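Local structure of folylpolyglutamate synthase protein FOLC (Mycobacterium tuberculosis, 2VOS) at residues Val105-Ile110 with Ser150-Leu155; Met158-Phe163 with Ala171-Gly176. The protein probably joins L-glutamate to dihydropteroate and lengthens the polyglutamate tail of tetrahydrofolate, using ATP and magnesium. One frame throughout, in Å; residues are numbered along the deposited sequence.

Contact 1: Val105-Ile110 with Ser150-Leu155; sequences VERISI and SKFEVL
R107 and L155 carry this contact between the end of a 3-10 segment, 105-107, and the start of helix 151-165. The CB of R107 points at the helix. Its CG sits beside the backbone N (chi1 -63°), and the chain then runs extended to NE. This lays the outer half of the side chain obliquely across L155. CD is the first atom to touch, with R107 CD 3.7 Å from L155 CD1. The same methyl then covers one face of the guanidinium. R107 NE and R107 CZ each lie 3.9 Å from L155 CD1. R107 NH1 comes back to 3.7 Å from L155 CD1. A single methyl therefore serves four consecutive positions of the arginine. The NH1 end also approaches F152, at the edge of the ring and near its plane, with R107 NH1 4.3 Å from F152 CD1. The strongest polar partner of R107 is H100, whose ND1 accepts a hydrogen bond from NE. This bond probably limits the swing of the guanidinium over L155.

K151 brings a second positive charge near, with K151 NZ 5.9 Å from R107 NE. K151 forms salt bridges to E31 and D35, which probably offset much of that charge. The helix start itself is closed by a capping box. E153 N donates to S150 OG, and S150 N returns a bond to E153 OE1 from above the carboxylate plane. E153 also forms a salt bridge to R49.

I108 follows R107, and its CD1 lies 4.4 Å from L155 O. Further along helix 151-165 it packs on M158, A159 and A162. L155 also touches Y120 of helix 117-140. Helix 151-165 packs against both strand 108-110 and helix 117-140.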
loop_
_atom_site.group_PDB
_atom_site.type_symbol
_atom_site.label_atom_id
_atom_site.label_comp_id
_atom_site.label_asym_id
_atom_site.label_seq_id
_atom_site.Cartn_x
_atom_site.Cartn_y
_atom_site.Cartn_z
ATOM N N VAL A 105 9.480 2.276 -11.135
ATOM C CA VAL A 105 8.549 3.148 -11.905
ATOM C C VAL A 105 7.160 3.145 -11.269
ATOM O O VAL A 105 6.359 4.100 -11.461
ATOM C CB VAL A 105 8.445 2.782 -13.458
ATOM C CG1 VAL A 105 9.804 2.793 -14.077
ATOM C CG2 VAL A 105 7.771 1.422 -13.728
ATOM N N GLU A 106 6.840 2.093 -10.505
ATOM C CA GLU A 106 5.492 2.002 -9.959
ATOM C C GLU A 106 5.247 3.156 -8.989
ATOM O O GLU A 106 4.104 3.436 -8.629
ATOM C CB GLU A 106 5.313 0.723 -9.133
ATOM C CG GLU A 106 5.193 -0.568 -9.966
ATOM C CD GLU A 106 5.499 -1.784 -9.073
ATOM O OE1 GLU A 106 4.992 -1.823 -7.916
ATOM O OE2 GLU A 106 6.304 -2.649 -9.493
ATOM N N ARG A 107 6.327 3.713 -8.473
ATOM C CA ARG A 107 6.210 4.761 -7.408
ATOM C C ARG A 107 5.753 6.099 -7.959
ATOM O O ARG A 107 5.378 6.952 -7.177
ATOM C CB ARG A 107 7.563 5.012 -6.732
ATOM C CG ARG A 107 8.045 3.714 -6.018
ATOM C CD ARG A 107 9.510 3.821 -5.588
ATOM N NE ARG A 107 9.823 2.684 -4.684
ATOM C CZ ARG A 107 9.675 2.694 -3.340
ATOM N NH1 ARG A 107 9.242 3.795 -2.673
ATOM N NH2 ARG A 107 9.991 1.583 -2.646
ATOM N N ILE A 108 5.807 6.287 -9.279
ATOM C CA ILE A 108 5.347 7.555 -9.862
ATOM C C ILE A 108 4.467 7.245 -11.042
ATOM O O ILE A 108 4.948 6.736 -12.058
ATOM C CB ILE A 108 6.556 8.428 -10.341
ATOM C CG1 ILE A 108 7.597 8.539 -9.204
ATOM C CG2 ILE A 108 6.065 9.811 -10.930
ATOM C CD1 ILE A 108 8.987 9.144 -9.626
ATOM N N SER A 109 3.176 7.549 -10.914
ATOM C CA SER A 109 2.208 7.266 -11.930
ATOM C C SER A 109 1.563 8.548 -12.362
ATOM O O SER A 109 1.364 9.449 -11.540
ATOM C CB SER A 109 1.113 6.329 -11.395
ATOM O OG SER A 109 1.706 5.066 -11.019
ATOM N N ILE A 110 1.265 8.640 -13.648
ATOM C CA ILE A 110 0.495 9.805 -14.218
ATOM C C ILE A 110 -0.630 9.186 -15.026
ATOM O O ILE A 110 -0.366 8.183 -15.723
ATOM C CB ILE A 110 1.379 10.645 -15.207
ATOM C CG1 ILE A 110 2.657 11.185 -14.509
ATOM C CG2 ILE A 110 0.498 11.781 -15.898
ATOM C CD1 ILE A 110 2.374 12.177 -13.464
ATOM N N SER A 150 18.153 10.836 1.660
ATOM C CA SER A 150 17.846 9.414 1.578
ATOM C C SER A 150 17.239 9.100 0.233
ATOM O O SER A 150 16.778 9.997 -0.496
ATOM C CB SER A 150 16.839 9.021 2.633
ATOM O OG SER A 150 15.577 9.609 2.372
ATOM N N LYS A 151 17.223 7.822 -0.097
ATOM C CA LYS A 151 16.580 7.399 -1.319
ATOM C C LYS A 151 15.083 7.771 -1.340
ATOM O O LYS A 151 14.567 8.239 -2.359
ATOM C CB LYS A 151 16.753 5.895 -1.467
ATOM C CG LYS A 151 15.925 5.376 -2.602
ATOM C CD LYS A 151 16.244 3.905 -2.896
ATOM C CE LYS A 151 15.532 3.539 -4.266
ATOM N NZ LYS A 151 15.728 2.043 -4.635
ATOM N N PHE A 152 14.371 7.591 -0.222
ATOM C CA PHE A 152 12.988 7.992 -0.192
ATOM C C PHE A 152 12.802 9.509 -0.439
ATOM O O PHE A 152 11.880 9.946 -1.189
ATOM C CB PHE A 152 12.251 7.528 1.097
ATOM C CG PHE A 152 10.736 7.745 0.997
ATOM C CD1 PHE A 152 9.992 7.049 0.023
ATOM C CD2 PHE A 152 10.082 8.688 1.800
ATOM C CE1 PHE A 152 8.611 7.237 -0.121
ATOM C CE2 PHE A 152 8.715 8.891 1.667
ATOM C CZ PHE A 152 7.961 8.178 0.704
ATOM N N GLU A 153 13.647 10.335 0.171
ATOM C CA GLU A 153 13.568 11.779 -0.084
ATOM C C GLU A 153 13.710 12.103 -1.584
ATOM O O GLU A 153 12.940 12.869 -2.141
ATOM C CB GLU A 153 14.631 12.501 0.737
ATOM C CG GLU A 153 14.207 12.630 2.178
ATOM C CD GLU A 153 15.348 13.128 3.089
ATOM O OE1 GLU A 153 16.487 13.300 2.628
ATOM O OE2 GLU A 153 15.098 13.354 4.278
ATOM N N VAL A 154 14.682 11.494 -2.233
ATOM C CA VAL A 154 14.881 11.701 -3.652
ATOM C C VAL A 154 13.692 11.180 -4.488
ATOM O O VAL A 154 13.238 11.884 -5.405
ATOM C CB VAL A 154 16.218 11.090 -4.126
ATOM C CG1 VAL A 154 16.360 11.296 -5.627
ATOM C CG2 VAL A 154 17.393 11.761 -3.366
ATOM N N LEU A 155 13.189 9.969 -4.193
ATOM C CA LEU A 155 12.022 9.470 -4.909
ATOM C C LEU A 155 10.845 10.416 -4.755
ATOM O O LEU A 155 10.090 10.669 -5.694
ATOM C CB LEU A 155 11.620 8.096 -4.392
ATOM C CG LEU A 155 12.558 6.955 -4.723
ATOM C CD1 LEU A 155 12.202 5.670 -3.860
ATOM C CD2 LEU A 155 12.565 6.685 -6.232
#

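Contact 2: Met158-Phe163 with Ala171-Gly176. With CO (cobalt (II) ion), chain E.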
loop_
_atom_site.group_PDB
_atom_site.type_symbol
_atom_site.label_atom_id
_atom_site.label_comp_id
_atom_site.label_asym_id
_atom_site.label_seq_id
_atom_site.Cartn_x
_atom_site.Cartn_y
_atom_site.Cartn_z
HETATM N N MSE A 158 11.395 13.417 -6.857
HETATM C CA MSE A 158 11.101 13.020 -8.230
HETATM C C MSE A 158 9.610 12.993 -8.533
HETATM O O MSE A 158 9.174 13.475 -9.595
HETATM C CB MSE A 158 11.737 11.642 -8.536
HETATM C CG MSE A 158 13.260 11.693 -8.641
HETATM SE SE MSE A 158 13.945 9.840 -8.684
HETATM C CE MSE A 158 13.062 9.168 -10.264
ATOM N N ALA A 159 8.799 12.403 -7.643
ATOM C CA ALA A 159 7.358 12.319 -7.917
ATOM C C ALA A 159 6.809 13.773 -8.052
ATOM O O ALA A 159 6.025 14.115 -9.009
ATOM C CB ALA A 159 6.648 11.559 -6.782
ATOM N N PHE A 160 7.165 14.623 -7.090
ATOM C CA PHE A 160 6.631 15.984 -7.067
ATOM C C PHE A 160 7.051 16.775 -8.302
ATOM O O PHE A 160 6.244 17.560 -8.814
ATOM C CB PHE A 160 7.053 16.771 -5.794
ATOM C CG PHE A 160 6.440 16.249 -4.510
ATOM C CD1 PHE A 160 5.148 15.714 -4.510
ATOM C CD2 PHE A 160 7.132 16.311 -3.307
ATOM C CE1 PHE A 160 4.556 15.213 -3.357
ATOM C CE2 PHE A 160 6.504 15.847 -2.090
ATOM C CZ PHE A 160 5.224 15.291 -2.136
ATOM N N ALA A 161 8.310 16.611 -8.728
ATOM C CA ALA A 161 8.819 17.286 -9.971
ATOM C C ALA A 161 8.047 16.747 -11.179
ATOM O O ALA A 161 7.617 17.485 -12.083
ATOM C CB ALA A 161 10.317 16.980 -10.131
ATOM N N ALA A 162 7.886 15.429 -11.226
ATOM C CA ALA A 162 7.241 14.823 -12.383
ATOM C C ALA A 162 5.779 15.298 -12.432
ATOM O O ALA A 162 5.200 15.470 -13.533
ATOM C CB ALA A 162 7.280 13.287 -12.247
ATOM N N PHE A 163 5.141 15.488 -11.275
ATOM C CA PHE A 163 3.736 15.901 -11.309
ATOM C C PHE A 163 3.631 17.314 -11.889
ATOM O O PHE A 163 2.642 17.635 -12.561
ATOM C CB PHE A 163 3.078 15.877 -9.904
ATOM C CG PHE A 163 3.014 14.485 -9.289
ATOM C CD1 PHE A 163 3.106 13.344 -10.105
ATOM C CD2 PHE A 163 2.874 14.328 -7.900
ATOM C CE1 PHE A 163 3.028 12.066 -9.518
ATOM C CE2 PHE A 163 2.782 13.065 -7.303
ATOM C CZ PHE A 163 2.875 11.938 -8.104
ATOM N N ALA A 171 -2.783 15.526 -7.255
ATOM C CA ALA A 171 -1.829 14.462 -6.911
ATOM C C ALA A 171 -2.392 13.613 -5.771
ATOM O O ALA A 171 -3.039 14.147 -4.832
ATOM C CB ALA A 171 -0.488 15.036 -6.502
ATOM N N VAL A 172 -2.103 12.316 -5.812
ATOM C CA VAL A 172 -2.541 11.436 -4.763
ATOM C C VAL A 172 -1.268 10.896 -4.115
ATOM O O VAL A 172 -0.424 10.261 -4.795
ATOM C CB VAL A 172 -3.319 10.203 -5.347
ATOM C CG1 VAL A 172 -3.801 9.336 -4.169
ATOM C CG2 VAL A 172 -4.508 10.688 -6.190
ATOM N N VAL A 173 -1.088 11.168 -2.831
ATOM C CA VAL A 173 0.259 11.038 -2.274
ATOM C C VAL A 173 0.225 10.123 -1.071
ATOM O O VAL A 173 -0.407 10.448 -0.039
ATOM C CB VAL A 173 0.774 12.410 -1.820
ATOM C CG1 VAL A 173 2.214 12.226 -1.136
ATOM C CG2 VAL A 173 0.819 13.387 -3.045
ATOM N N GLU A 174 0.896 8.981 -1.155
ATOM C CA GLU A 174 0.918 8.069 -0.034
ATOM C C GLU A 174 2.158 8.360 0.841
ATOM O O GLU A 174 3.255 8.503 0.330
ATOM C CB GLU A 174 1.009 6.623 -0.533
ATOM C CG GLU A 174 1.245 5.606 0.525
ATOM C CD GLU A 174 1.286 4.163 -0.014
ATOM O OE1 GLU A 174 1.211 3.913 -1.234
ATOM O OE2 GLU A 174 1.379 3.258 0.825
ATOM N N VAL A 175 1.974 8.401 2.153
ATOM C CA VAL A 175 3.095 8.481 3.105
ATOM C C VAL A 175 4.048 7.283 2.946
ATOM O O VAL A 175 3.609 6.143 2.730
ATOM C CB VAL A 175 2.487 8.587 4.574
ATOM C CG1 VAL A 175 3.500 8.384 5.634
ATOM C CG2 VAL A 175 1.904 9.993 4.752
ATOM N N GLY A 176 5.361 7.541 3.000
ATOM C CA GLY A 176 6.360 6.474 3.055
ATOM C C GLY A 176 6.242 5.759 4.388
ATOM O O GLY A 176 6.045 4.541 4.439
HETATM CO CO CO E . 1.662 1.132 0.563
HETATM O O HOH W 1 2.888 1.021 2.338
HETATM O O HOH W 2 1.928 -0.921 0.189
#
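F163 rests on A171 where helix 151-165 packs against strand 170-174. This is helix-on-sheet packing in the Mur ligase middle domain, which has the P-loop NTPase fold. The strand is an inner one of the mixed sheet, running parallel to its neighbours 93-96 and 66-70. Its side chains alternate: the CB atoms of A171 and V173 point to the helix, and that of V172 points away.

F160 and F163 are about one helical turn apart and take nearly the same first torsion (chi1 -64° in F163). This leaves both CG atoms beside the backbone N, with both rings reaching the strand. F163 points its CB at the strand and meets the A171 methyl obliquely. Its CD2 is 3.7 Å from A171 CB, and its CE2 is 3.9 Å from A171 CB. One face of the F163 ring carries A159 O near the rim, and that oxygen also accepts the backbone bond from F163 N. F160 starts off to one side, but its ring reaches V173. There CG1 is anti to the backbone N (chi1 177°), which leaves CG2 to meet the phenylalanine. V173 CG2 comes to the ring edge, near its plane, 4.2 Å from F160 CE1. The two side chains cross at about a right angle. The contact is buried and apolar throughout.

F160 touches Q61 and I187 besides, and Y64 OH donates a hydrogen bond to F160 O. Beyond V173 the strand reaches the ADP pocket with E174. That side chain is fully extended, CG anti to the backbone N (chi1 171°), which carries its carboxylate out to a cobalt ion. T76 OG1 and S98 O also bind this metal, as do two waters. E174 uses one oxygen: OE2 lies 2.2 Å from the cobalt, while OE1 stays 3.3 Å from it.

Overall arrangement
Contact 1 closes before contact 2 opens along the chain, and their centres are 7 Å apart. Both use helix 151-165. Contact 1 uses its first turn, contact 2 a later stretch. Both also reach the same mixed sheet, through strands 108-110 and 170-174, with strand 93-96 lying between these two. The contacts touch directly: F152 CZ is 3.3 Å from G176 CA, and I110 CD1 is 3.6 Å from F163 CD1. One helix thus covers both the antiparallel edge region and the parallel centre of the sheet. The helix packing of contacts 1 and 2 therefore borders the strand whose end reaches the nucleotide pocket.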